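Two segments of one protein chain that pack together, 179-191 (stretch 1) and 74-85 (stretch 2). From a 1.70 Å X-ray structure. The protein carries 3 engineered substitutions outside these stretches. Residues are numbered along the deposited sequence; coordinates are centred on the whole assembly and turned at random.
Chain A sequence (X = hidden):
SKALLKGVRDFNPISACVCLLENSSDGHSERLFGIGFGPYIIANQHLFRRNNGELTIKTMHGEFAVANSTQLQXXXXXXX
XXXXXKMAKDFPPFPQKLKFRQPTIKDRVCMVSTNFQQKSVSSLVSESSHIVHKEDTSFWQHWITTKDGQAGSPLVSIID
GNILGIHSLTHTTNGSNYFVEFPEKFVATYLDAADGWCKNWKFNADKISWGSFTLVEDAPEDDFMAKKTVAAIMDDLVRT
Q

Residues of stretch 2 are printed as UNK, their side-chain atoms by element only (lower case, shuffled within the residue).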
ATOM      1  N   PHE A 179       8.602   0.358  -4.817  1.00  9.56           N
ATOM      2  CA  PHE A 179       7.473   0.800  -4.038  1.00  8.54           C
ATOM      3  C   PHE A 179       7.053   2.200  -4.449  1.00  8.71           C
ATOM      4  O   PHE A 179       7.834   2.923  -5.091  1.00  9.31           O
ATOM      5  CB  PHE A 179       7.741   0.697  -2.530  1.00  7.63           C
ATOM      6  CG  PHE A 179       8.682   1.724  -1.954  1.00  8.04           C
ATOM      7  CD1 PHE A 179       8.197   2.969  -1.491  1.00  8.99           C
ATOM      8  CD2 PHE A 179      10.044   1.416  -1.772  1.00  7.76           C
ATOM      9  CE1 PHE A 179       9.057   3.884  -0.875  1.00 11.62           C
ATOM     10  CE2 PHE A 179      10.913   2.328  -1.129  1.00  6.91           C
ATOM     11  CZ  PHE A 179      10.421   3.563  -0.701  1.00  8.93           C
ATOM     12  N   VAL A 180       5.827   2.575  -4.084  1.00  7.80           N
ATOM     13  CA  VAL A 180       5.325   3.933  -4.406  1.00  8.54           C
ATOM     14  C   VAL A 180       5.312   4.718  -3.108  1.00  8.95           C
ATOM     15  O   VAL A 180       4.784   4.229  -2.114  1.00  8.64           O
ATOM     16  CB  VAL A 180       3.899   3.946  -5.053  1.00  8.16           C
ATOM     17  CG1 VAL A 180       2.908   3.044  -4.254  1.00  7.72           C
ATOM     18  CG2 VAL A 180       3.368   5.391  -5.216  1.00  9.26           C
ATOM     19  N   GLU A 181       5.888   5.924  -3.129  1.00  9.01           N
ATOM     20  CA  GLU A 181       6.026   6.730  -1.923  1.00  9.65           C
ATOM     21  C   GLU A 181       4.753   7.478  -1.596  1.00  9.97           C
ATOM     22  O   GLU A 181       4.024   7.887  -2.496  1.00 10.26           O
ATOM     23  CB  GLU A 181       7.168   7.749  -2.092  1.00 10.01           C
ATOM     24  CG  GLU A 181       6.926   8.732  -3.236  1.00 12.78           C
ATOM     25  CD  GLU A 181       7.641  10.058  -3.071  1.00 16.00           C
ATOM     26  OE1 GLU A 181       8.872  10.078  -2.970  1.00 18.69           O
ATOM     27  OE2 GLU A 181       6.951  11.092  -3.061  1.00 21.30           O
ATOM     28  N   PHE A 182       4.508   7.672  -0.301  1.00 10.62           N
ATOM     29  CA  PHE A 182       3.517   8.645   0.147  1.00 10.82           C
ATOM     30  C   PHE A 182       4.007  10.047  -0.135  1.00 12.61           C
ATOM     31  O   PHE A 182       5.216  10.296  -0.094  1.00 13.72           O
ATOM     32  CB  PHE A 182       3.194   8.448   1.640  1.00 10.61           C
ATOM     33  CG  PHE A 182       2.371   7.222   1.858  1.00  9.22           C
ATOM     34  CD1 PHE A 182       2.986   6.006   2.154  1.00 11.01           C
ATOM     35  CD2 PHE A 182       1.008   7.245   1.604  1.00 10.05           C
ATOM     36  CE1 PHE A 182       2.247   4.841   2.267  1.00 10.81           C
ATOM     37  CE2 PHE A 182       0.242   6.064   1.711  1.00 11.50           C
ATOM     38  CZ  PHE A 182       0.868   4.863   2.032  1.00 11.09           C
ATOM     39  N   PRO A 183       3.079  10.963  -0.431  1.00 14.13           N
ATOM     40  CA  PRO A 183       3.419  12.364  -0.604  1.00 15.05           C
ATOM     41  C   PRO A 183       3.547  13.097   0.740  1.00 15.31           C
ATOM     42  O   PRO A 183       3.197  12.561   1.796  1.00 14.64           O
ATOM     43  CB  PRO A 183       2.211  12.901  -1.370  1.00 14.91           C
ATOM     44  CG  PRO A 183       1.068  12.115  -0.808  1.00 13.29           C
ATOM     45  CD  PRO A 183       1.644  10.716  -0.685  1.00 14.40           C
ATOM     46  N   GLU A 184       4.063  14.324   0.682  1.00 16.76           N
ATOM     47  CA  GLU A 184       4.150  15.196   1.846  1.00 18.28           C
ATOM     48  C   GLU A 184       2.747  15.467   2.382  1.00 17.49           C
ATOM     49  O   GLU A 184       1.806  15.579   1.596  1.00 17.51           O
ATOM     50  CB  GLU A 184       4.772  16.529   1.431  1.00 18.20           C
ATOM     51  CG  GLU A 184       5.401  17.340   2.570  1.00 23.07           C
ATOM     52  CD  GLU A 184       5.957  18.694   2.099  1.00 23.47           C
ATOM     53  OE1 GLU A 184       5.965  18.970   0.872  1.00 31.11           O
ATOM     54  OE2 GLU A 184       6.376  19.493   2.965  1.00 30.17           O
ATOM     55  N   LYS A 185       2.630  15.566   3.709  1.00 17.76           N
ATOM     56  CA  LYS A 185       1.380  15.934   4.402  1.00 17.76           C
ATOM     57  C   LYS A 185       0.217  15.030   3.989  1.00 17.23           C
ATOM     58  O   LYS A 185      -0.918  15.490   3.771  1.00 16.76           O
ATOM     59  CB  LYS A 185       1.063  17.410   4.130  1.00 18.96           C
ATOM     60  CG  LYS A 185       2.097  18.329   4.751  1.00 20.71           C
ATOM     61  CD  LYS A 185       1.845  19.781   4.442  1.00 26.70           C
ATOM     62  CE  LYS A 185       2.968  20.630   5.027  1.00 29.13           C
ATOM     63  NZ  LYS A 185       3.024  21.977   4.376  1.00 30.45           N
ATOM     64  N   PHE A 186       0.512  13.735   3.878  1.00 15.36           N
ATOM     65  CA  PHE A 186      -0.456  12.783   3.371  1.00 14.89           C
ATOM     66  C   PHE A 186      -1.737  12.715   4.217  1.00 14.80           C
ATOM     67  O   PHE A 186      -2.839  12.809   3.668  1.00 15.57           O
ATOM     68  CB  PHE A 186       0.180  11.384   3.257  1.00 13.54           C
ATOM     69  CG  PHE A 186      -0.799  10.308   2.898  1.00 14.71           C
ATOM     70  CD1 PHE A 186      -1.436  10.316   1.659  1.00 13.23           C
ATOM     71  CD2 PHE A 186      -1.085   9.274   3.802  1.00 12.46           C
ATOM     72  CE1 PHE A 186      -2.349   9.309   1.328  1.00 13.74           C
ATOM     73  CE2 PHE A 186      -1.987   8.273   3.472  1.00 13.10           C
ATOM     74  CZ  PHE A 186      -2.619   8.289   2.242  1.00 13.93           C
ATOM     75  N   VAL A 187      -1.583  12.505   5.526  1.00 15.41           N
ATOM     76  CA  VAL A 187      -2.741  12.409   6.451  1.00 16.12           C
ATOM     77  C   VAL A 187      -3.619  13.680   6.396  1.00 17.26           C
ATOM     78  O   VAL A 187      -4.832  13.604   6.163  1.00 18.17           O
ATOM     79  CB  VAL A 187      -2.273  12.078   7.885  1.00 15.87           C
ATOM     80  CG1 VAL A 187      -3.456  12.079   8.881  1.00 15.98           C
ATOM     81  CG2 VAL A 187      -1.568  10.724   7.886  1.00 14.32           C
ATOM     82  N   ALA A 188      -2.984  14.843   6.550  1.00 18.17           N
ATOM     83  CA  ALA A 188      -3.683  16.131   6.511  1.00 19.59           C
ATOM     84  C   ALA A 188      -4.437  16.346   5.201  1.00 20.18           C
ATOM     85  O   ALA A 188      -5.610  16.718   5.210  1.00 21.87           O
ATOM     86  CB  ALA A 188      -2.704  17.277   6.773  1.00 18.95           C
ATOM     87  N   THR A 189      -3.771  16.076   4.083  1.00 20.64           N
ATOM     88  CA  THR A 189      -4.303  16.350   2.746  1.00 21.22           C
ATOM     89  C   THR A 189      -5.338  15.347   2.248  1.00 22.01           C
ATOM     90  O   THR A 189      -6.314  15.739   1.598  1.00 22.85           O
ATOM     91  CB  THR A 189      -3.161  16.440   1.706  1.00 21.14           C
ATOM     92  OG1 THR A 189      -2.167  17.347   2.181  1.00 21.39           O
ATOM     93  CG2 THR A 189      -3.671  16.907   0.338  1.00 21.94           C
ATOM     94  N   TYR A 190      -5.127  14.063   2.526  1.00 21.53           N
ATOM     95  CA  TYR A 190      -5.959  13.021   1.938  1.00 22.05           C
ATOM     96  C   TYR A 190      -6.929  12.374   2.936  1.00 22.47           C
ATOM     97  O   TYR A 190      -8.028  11.956   2.560  1.00 23.79           O
ATOM     98  CB  TYR A 190      -5.106  11.964   1.232  1.00 21.66           C
ATOM     99  CG  TYR A 190      -4.452  12.488  -0.025  1.00 20.47           C
ATOM    100  CD1 TYR A 190      -3.225  13.166   0.030  1.00 18.96           C
ATOM    101  CD2 TYR A 190      -5.085  12.347  -1.262  1.00 20.35           C
ATOM    102  CE1 TYR A 190      -2.636  13.675  -1.123  1.00 18.81           C
ATOM    103  CE2 TYR A 190      -4.514  12.846  -2.410  1.00 20.53           C
ATOM    104  CZ  TYR A 190      -3.291  13.508  -2.344  1.00 20.86           C
ATOM    105  OH  TYR A 190      -2.741  14.002  -3.517  1.00 21.73           O
ATOM    106  N   LEU A 191      -6.543  12.306   4.205  1.00 22.27           N
ATOM    107  CA  LEU A 191      -7.396  11.634   5.183  1.00 22.37           C
ATOM    108  C   LEU A 191      -8.240  12.621   5.989  1.00 23.22           C
ATOM    109  O   LEU A 191      -9.448  12.424   6.132  1.00 24.62           O
ATOM    110  CB  LEU A 191      -6.589  10.698   6.098  1.00 21.75           C
ATOM    111  CG  LEU A 191      -5.610   9.749   5.378  1.00 20.79           C
ATOM    112  CD1 LEU A 191      -4.939   8.769   6.329  1.00 20.77           C
ATOM    113  CD2 LEU A 191      -6.336   9.003   4.280  1.00 18.54           C
ATOM    114  N   UNK A  74     -13.979   7.181  -3.049  1.00 17.48           N
ATOM    115  CA  UNK A  74     -12.523   7.004  -3.145  1.00 17.80           C
ATOM    116  C   UNK A  74     -11.832   8.334  -3.416  1.00 17.80           C
ATOM    117  O   UNK A  74     -12.461   9.283  -3.896  1.00 17.39           O
ATOM    118  s   UNK A  74     -12.167   3.362  -5.122  1.00 21.00           S
ATOM    119  c   UNK A  74     -12.195   5.987  -4.230  1.00 17.11           C
ATOM    120  c   UNK A  74     -12.685   4.556  -3.907  1.00 18.53           C
ATOM    121  c   UNK A  74     -13.195   1.977  -4.585  1.00 18.60           C
ATOM    122  N   UNK A  75     -10.548   8.413  -3.056  1.00 17.45           N
ATOM    123  CA  UNK A  75      -9.739   9.612  -3.282  1.00 18.04           C
ATOM    124  C   UNK A  75      -8.377   9.143  -3.798  1.00 17.78           C
ATOM    125  O   UNK A  75      -7.562   8.632  -3.014  1.00 17.50           O
ATOM    126  c   UNK A  75      -8.977  11.793  -2.150  1.00 21.05           C
ATOM    127  c   UNK A  75      -9.569  10.399  -1.979  1.00 18.06           C
ATOM    128  c   UNK A  75     -10.117  13.000  -0.231  1.00 25.00           C
ATOM    129  c   UNK A  75      -8.798  12.489  -0.809  1.00 20.64           C
ATOM    130  n   UNK A  75      -9.885  13.810   1.032  1.00 26.64           N
ATOM    131  N   UNK A  76      -8.142   9.256  -5.120  1.00 18.17           N
ATOM    132  CA  UNK A  76      -6.821   8.880  -5.627  1.00 18.04           C
ATOM    133  C   UNK A  76      -5.754   9.902  -5.238  1.00 17.02           C
ATOM    134  O   UNK A  76      -6.041  11.096  -5.109  1.00 16.69           O
ATOM    135  c   UNK A  76      -7.020   8.874  -7.151  1.00 18.55           C
ATOM    136  c   UNK A  76      -9.047   9.697  -6.209  1.00 18.19           C
ATOM    137  c   UNK A  76      -8.086   9.927  -7.380  1.00 20.67           C
ATOM    138  N   UNK A  77      -4.526   9.434  -5.029  1.00 16.46           N
ATOM    139  CA  UNK A  77      -3.394  10.358  -4.963  1.00 15.93           C
ATOM    140  C   UNK A  77      -2.979  10.469  -6.430  1.00 16.29           C
ATOM    141  O   UNK A  77      -2.300   9.604  -6.938  1.00 15.34           O
ATOM    142  c   UNK A  77      -1.069  10.795  -4.057  1.00 16.71           C
ATOM    143  c   UNK A  77      -2.212   9.774  -4.134  1.00 15.94           C
ATOM    144  c   UNK A  77      -2.660   9.359  -2.707  1.00 17.51           C
ATOM    145  N   UNK A  78      -3.453  11.501  -7.134  1.00 17.88           N
ATOM    146  CA  UNK A  78      -3.307  11.519  -8.584  1.00 18.51           C
ATOM    147  C   UNK A  78      -1.828  11.516  -9.013  1.00 17.75           C
ATOM    148  O   UNK A  78      -1.005  12.219  -8.424  1.00 17.71           O
ATOM    149  c   UNK A  78      -6.265  11.576 -10.045  1.00 29.01           C
ATOM    150  c   UNK A  78      -4.070  12.713  -9.197  1.00 20.08           C
ATOM    151  c   UNK A  78      -5.604  12.603  -9.090  1.00 23.78           C
ATOM    152  o   UNK A  78      -7.507  11.632 -10.182  1.00 32.56           O
ATOM    153  o   UNK A  78      -5.585  10.700 -10.638  1.00 32.02           O
ATOM    154  N   UNK A  79      -1.504  10.714 -10.027  1.00 17.08           N
ATOM    155  CA  UNK A  79      -0.133  10.631 -10.517  1.00 15.74           C
ATOM    156  C   UNK A  79       0.681   9.482  -9.915  1.00 15.14           C
ATOM    157  O   UNK A  79       1.797   9.212 -10.357  1.00 14.60           O
ATOM    158  N   UNK A  80       0.129   8.784  -8.922  1.00 13.39           N
ATOM    159  CA  UNK A  80       0.854   7.639  -8.359  1.00 11.98           C
ATOM    160  C   UNK A  80      -0.073   6.499  -7.970  1.00 11.67           C
ATOM    161  O   UNK A  80      -1.289   6.687  -7.904  1.00 11.71           O
ATOM    162  c   UNK A  80       0.952   8.389  -5.932  1.00 11.82           C
ATOM    163  c   UNK A  80       1.738   8.058  -7.195  1.00 12.16           C
ATOM    164  c   UNK A  80       1.864   8.990  -4.861  1.00 12.42           C
ATOM    165  n   UNK A  80       2.242  10.358  -5.240  1.00 14.04           N
ATOM    166  c   UNK A  80       3.180  11.094  -4.646  1.00 14.58           C
ATOM    167  n   UNK A  80       3.876  10.611  -3.608  1.00 14.41           N
ATOM    168  n   UNK A  80       3.423  12.334  -5.091  1.00 14.07           N
ATOM    169  N   UNK A  81       0.513   5.328  -7.711  1.00 10.62           N
ATOM    170  CA  UNK A  81      -0.261   4.095  -7.508  1.00 10.73           C
ATOM    171  C   UNK A  81      -0.760   3.940  -6.071  1.00 10.61           C
ATOM    172  O   UNK A  81      -0.549   2.888  -5.466  1.00 10.63           O
ATOM    173  c   UNK A  81      -0.221   1.587  -7.933  1.00 10.56           C
ATOM    174  o   UNK A  81      -1.469   1.644  -8.117  1.00 12.31           O
ATOM    175  o   UNK A  81       0.410   0.532  -7.756  1.00 12.88           O
ATOM    176  c   UNK A  81       0.575   2.885  -7.934  1.00 10.58           C
ATOM    177  N   UNK A  82      -1.399   4.989  -5.545  1.00 10.79           N
ATOM    178  CA  UNK A  82      -2.062   4.991  -4.228  1.00 10.94           C
ATOM    179  C   UNK A  82      -3.497   5.534  -4.326  1.00 11.94           C
ATOM    180  O   UNK A  82      -3.771   6.512  -5.037  1.00 11.60           O
ATOM    181  c   UNK A  82       1.082   6.081  -2.099  1.00 10.36           C
ATOM    182  c   UNK A  82      -1.273   5.812  -3.176  1.00 10.87           C
ATOM    183  c   UNK A  82       0.186   5.306  -3.089  1.00 12.02           C
ATOM    184  c   UNK A  82      -1.977   5.721  -1.777  1.00 10.88           C
ATOM    185  N   UNK A  83      -4.408   4.889  -3.602  1.00 11.52           N
ATOM    186  CA  UNK A  83      -5.801   5.322  -3.531  1.00 12.30           C
ATOM    187  C   UNK A  83      -6.271   5.183  -2.086  1.00 12.89           C
ATOM    188  O   UNK A  83      -5.769   4.335  -1.358  1.00 12.00           O
ATOM    189  c   UNK A  83      -8.099   5.172  -4.584  1.00 15.25           C
ATOM    190  c   UNK A  83      -6.805   3.041  -4.112  1.00 13.57           C
ATOM    191  c   UNK A  83      -6.711   4.522  -4.502  1.00 13.49           C
ATOM    192  c   UNK A  83      -8.733   4.994  -5.924  1.00 17.42           C
ATOM    193  N   UNK A  84      -7.189   6.050  -1.677  1.00 12.36           N
ATOM    194  CA  UNK A  84      -7.789   5.980  -0.355  1.00 12.48           C
ATOM    195  C   UNK A  84      -9.261   5.642  -0.567  1.00 12.31           C
ATOM    196  O   UNK A  84      -9.918   6.236  -1.411  1.00 12.92           O
ATOM    197  c   UNK A  84      -7.635   7.295   0.465  1.00 12.56           C
ATOM    198  c   UNK A  84      -8.142   7.087   1.862  1.00 13.15           C
ATOM    199  c   UNK A  84      -6.142   7.750   0.536  1.00 12.97           C
ATOM    200  N   UNK A  85      -9.755   4.663   0.182  1.00 12.05           N
ATOM    201  CA  UNK A  85     -11.147   4.208   0.054  1.00 12.92           C
ATOM    202  C   UNK A  85     -11.830   4.486   1.376  1.00 12.93           C
ATOM    203  O   UNK A  85     -11.307   4.122   2.432  1.00 13.15           O
ATOM    204  c   UNK A  85      -9.856   0.846  -1.319  1.00 19.56           C
ATOM    205  c   UNK A  85     -12.634   2.221  -0.483  1.00 15.50           C
ATOM    206  c   UNK A  85     -10.294   2.270  -1.403  1.00 15.03           C
ATOM    207  c   UNK A  85     -11.210   2.672  -0.228  1.00 13.60           C
TER
HETATM  208  O   HOH W   1      -8.345  16.052  -0.049  1.00 43.44           O
HETATM  209  O   HOH W   2      -4.179  14.112  -5.786  1.00 26.53           O
HETATM  210  O   HOH W   3       5.418  13.887  -3.940  1.00 32.96           O

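Position 74 carries an unbranched side chain of two carbons, a sulfur and a terminal carbon, and lies out of reach of stretch 1; the thioether makes it Met74. At position 75 four carbons in a row end in a nitrogen that lies 3.0 Å from Tyr190 O, the pattern of lysine. Lys75 CD lies 3.7 Å from Tyr190 CD2, and the chain continues to NZ, which donates a hydrogen bond to Tyr190 O. A water accepts from the same NZ and donates to Thr189 O, extending the amine's reach to the preceding carbonyl.

Three carbons at position 76 close a ring onto the backbone nitrogen; CB points away from stretch 1, but the carbonyl O sits at the edge of the Tyr190 ring, 3.6 Å from Tyr190 CE2. This is Pro76. Position 77 has one carbon carrying two more, which touch the rings of Tyr190 and Phe186 and define Val77. Its CG2 lies over the face of the Tyr190 ring, 4.1 Å from the centroid in a CH-pi contact, and also meets the edge of the Phe186 ring, 4.0 Å from Phe186 CE1.

At position 78 the third of three carbons bears two oxygens; this carboxylate leads away, while the backbone N reaches Tyr190 OH through a water. The residue is Glu78. Position 79 has no side-chain atoms and is Gly79; at its phi/psi of 95/-7°, a CB would be jammed against the preceding carbonyl oxygen, within the type II turn from Val77 to position 80.

Position 80 shows three carbons, a nitrogen and a carbon carrying two further nitrogens, a guanidinium that meets Glu181 and Pro183 and identifies Arg80. NH1 donates to Glu181 O (2.9 Å) and, more weakly, to Glu181 OE2 (3.2 Å), the latter within a salt bridge. Pro183 CB covers one guanidinium face.

Two carbons, the second with two oxygens hydrogen-bonded elsewhere in the structure, mark position 81 as Asp81. Position 82 has four carbons forked at the first, with one two-carbon arm, packed against Val180 and Phe182: Ile82. Its CG1 lies 3.7 Å from Val180 CG1, and its CD1 lies over the Phe182 ring face. The same fork at position 83, pointing away, gives Ile83. One carbon carrying two, in contact with Leu191 and Phe186, identifies position 84 as Val84, with CG1 3.6 Å from Leu191 CD2 and CG2 4.0 Å from Phe186 CZ. The forked four-carbon chain at position 85, Ile85, is out of reach.

The contact thus joins apolar packing to polar anchors: Val77, Ile82 and Val84 meet the aromatic and aliphatic side chains of stretch 1, while Lys75 and Arg80 bind backbone carbonyls at Tyr190 and Glu181.

Stretch 2 74-85: MKPVEGRDIIVI
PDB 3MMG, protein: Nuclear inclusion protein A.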